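Acetone carboxylase alpha subunit (Xanthobacter autotrophicus Py2, PDB 5M45) belongs to the hydantoinase B/oxoprolinase family and assembles with beta and gamma subunits into a multi-subunit enzyme. Local coordinates at residues G442-D448 / N528-W532. Residues are numbered along the deposited sequence; the frame is centred on the assembly and turned at random.
Sequences GGFNQYD and NAKDW
G442 (phi/psi -162/176) is extended in strand 440-442, neighbour of 532-535 in one antiparallel sheet; its CA lies over the W532 (chi1 t) six-membered ring (CH-pi, 4.0 Å to the centroid), and a water bridges G442 O (3.2 Å) and D531 O (2.8 Å). The chains turn corners at G443 (134/-145), where a CB would clash with D531 O, and D531 (49/52). Past them F444 and K530 form an antiparallel hydrogen-bonded pair, CA-CA 5.0 Å: F444 N to K530 O 2.9 Å, K530 N to F444 O 3.1 Å. N445 starts a type I turn to D448 (D448 N to N445 O 3.1 Å); N445 OD1 takes Y447 N at 2.9 Å, an Asx turn. Q446 CA gives N528 O a CA-H...O contact (3.4 Å). D448 OD1 salt-bridges K530 NZ (3.1 Å). K530 (chi1 m, chi3/chi4 t) NZ also donates to N445 O (3.2 Å), N528 O (3.0 Å) and N528 OD1 (2.9 Å). Four acceptors share three N-H groups, at least one divided, tying the turn to loop 528-532.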
# COMPACT_ATOMS: atom_id res chain seq x y z
N GLY A 442 -14.13 -4.25 11.96
CA GLY A 442 -13.75 -2.83 11.99
C GLY A 442 -14.91 -1.86 11.84
O GLY A 442 -16.07 -2.24 11.63
N GLY A 443 -14.57 -0.57 11.95
CA GLY A 443 -15.53 0.54 11.94
C GLY A 443 -15.21 1.51 13.06
O GLY A 443 -14.01 1.72 13.38
N PHE A 444 -16.24 2.11 13.66
CA PHE A 444 -16.06 3.01 14.82
C PHE A 444 -16.23 2.31 16.16
O PHE A 444 -17.18 1.54 16.37
CB PHE A 444 -16.98 4.24 14.75
CG PHE A 444 -16.42 5.37 13.91
CD1 PHE A 444 -16.41 5.26 12.56
CD2 PHE A 444 -15.87 6.50 14.48
CE1 PHE A 444 -15.86 6.28 11.77
CE2 PHE A 444 -15.32 7.50 13.72
CZ PHE A 444 -15.31 7.40 12.35
N ASN A 445 -15.30 2.58 17.09
CA ASN A 445 -15.30 1.92 18.40
C ASN A 445 -15.98 2.79 19.50
O ASN A 445 -16.63 3.82 19.22
CB ASN A 445 -13.88 1.47 18.75
CG ASN A 445 -12.96 2.65 19.05
OD1 ASN A 445 -13.39 3.83 19.14
ND2 ASN A 445 -11.65 2.35 19.15
N GLN A 446 -15.84 2.36 20.74
CA GLN A 446 -16.45 3.07 21.89
C GLN A 446 -15.85 4.46 22.17
O GLN A 446 -16.42 5.24 22.93
CB GLN A 446 -16.39 2.21 23.17
CG GLN A 446 -15.02 1.76 23.65
CD GLN A 446 -14.58 0.40 23.15
OE1 GLN A 446 -14.65 0.11 21.95
NE2 GLN A 446 -14.11 -0.45 24.05
N TYR A 447 -14.68 4.75 21.61
CA TYR A 447 -14.03 6.06 21.74
C TYR A 447 -14.30 6.94 20.51
O TYR A 447 -13.66 7.98 20.36
CB TYR A 447 -12.50 5.88 21.95
CG TYR A 447 -12.14 4.80 22.98
CD1 TYR A 447 -12.44 4.96 24.33
CD2 TYR A 447 -11.52 3.60 22.58
CE1 TYR A 447 -12.13 3.99 25.26
CE2 TYR A 447 -11.21 2.60 23.52
CZ TYR A 447 -11.52 2.80 24.86
OH TYR A 447 -11.22 1.81 25.79
N ASP A 448 -15.22 6.52 19.63
CA ASP A 448 -15.56 7.27 18.40
C ASP A 448 -14.35 7.53 17.47
O ASP A 448 -14.19 8.61 16.92
CB ASP A 448 -16.31 8.57 18.74
CG ASP A 448 -17.64 8.32 19.48
OD1 ASP A 448 -18.32 7.29 19.30
OD2 ASP A 448 -18.02 9.19 20.28
N ASN A 528 -21.69 -0.42 21.94
CA ASN A 528 -21.03 0.88 21.75
C ASN A 528 -20.16 0.94 20.46
O ASN A 528 -19.16 1.68 20.40
CB ASN A 528 -20.25 1.26 23.02
CG ASN A 528 -20.21 2.77 23.28
OD1 ASN A 528 -20.71 3.57 22.52
ND2 ASN A 528 -19.58 3.15 24.40
N ALA A 529 -20.53 0.16 19.45
CA ALA A 529 -19.93 0.21 18.10
C ALA A 529 -20.83 1.01 17.14
O ALA A 529 -22.07 1.04 17.31
CB ALA A 529 -19.75 -1.21 17.54
N LYS A 530 -20.22 1.62 16.12
CA LYS A 530 -20.96 2.31 15.06
C LYS A 530 -20.37 1.98 13.70
O LYS A 530 -19.14 1.81 13.55
CB LYS A 530 -20.91 3.84 15.26
CG LYS A 530 -21.42 4.30 16.64
CD LYS A 530 -20.23 4.43 17.61
CE LYS A 530 -20.74 4.50 19.06
NZ LYS A 530 -19.64 4.59 20.03
N ASP A 531 -21.24 1.84 12.70
CA ASP A 531 -20.82 1.53 11.33
C ASP A 531 -19.83 0.34 11.32
O ASP A 531 -18.73 0.40 10.76
CB ASP A 531 -20.20 2.79 10.68
CG ASP A 531 -21.22 3.93 10.49
OD1 ASP A 531 -22.42 3.74 10.67
OD2 ASP A 531 -20.80 5.05 10.10
N TRP A 532 -20.26 -0.74 11.98
CA TRP A 532 -19.42 -1.85 12.37
C TRP A 532 -19.60 -3.08 11.42
O TRP A 532 -20.72 -3.32 10.91
CB TRP A 532 -19.74 -2.22 13.84
CG TRP A 532 -18.72 -3.14 14.48
CD1 TRP A 532 -18.89 -4.44 14.83
CD2 TRP A 532 -17.37 -2.81 14.84
NE1 TRP A 532 -17.75 -4.94 15.36
CE2 TRP A 532 -16.79 -3.95 15.38
CE3 TRP A 532 -16.62 -1.63 14.77
CZ2 TRP A 532 -15.48 -3.98 15.83
CZ3 TRP A 532 -15.31 -1.65 15.21
CH2 TRP A 532 -14.75 -2.83 15.74
O HOH W 1 -17.16 -1.01 8.92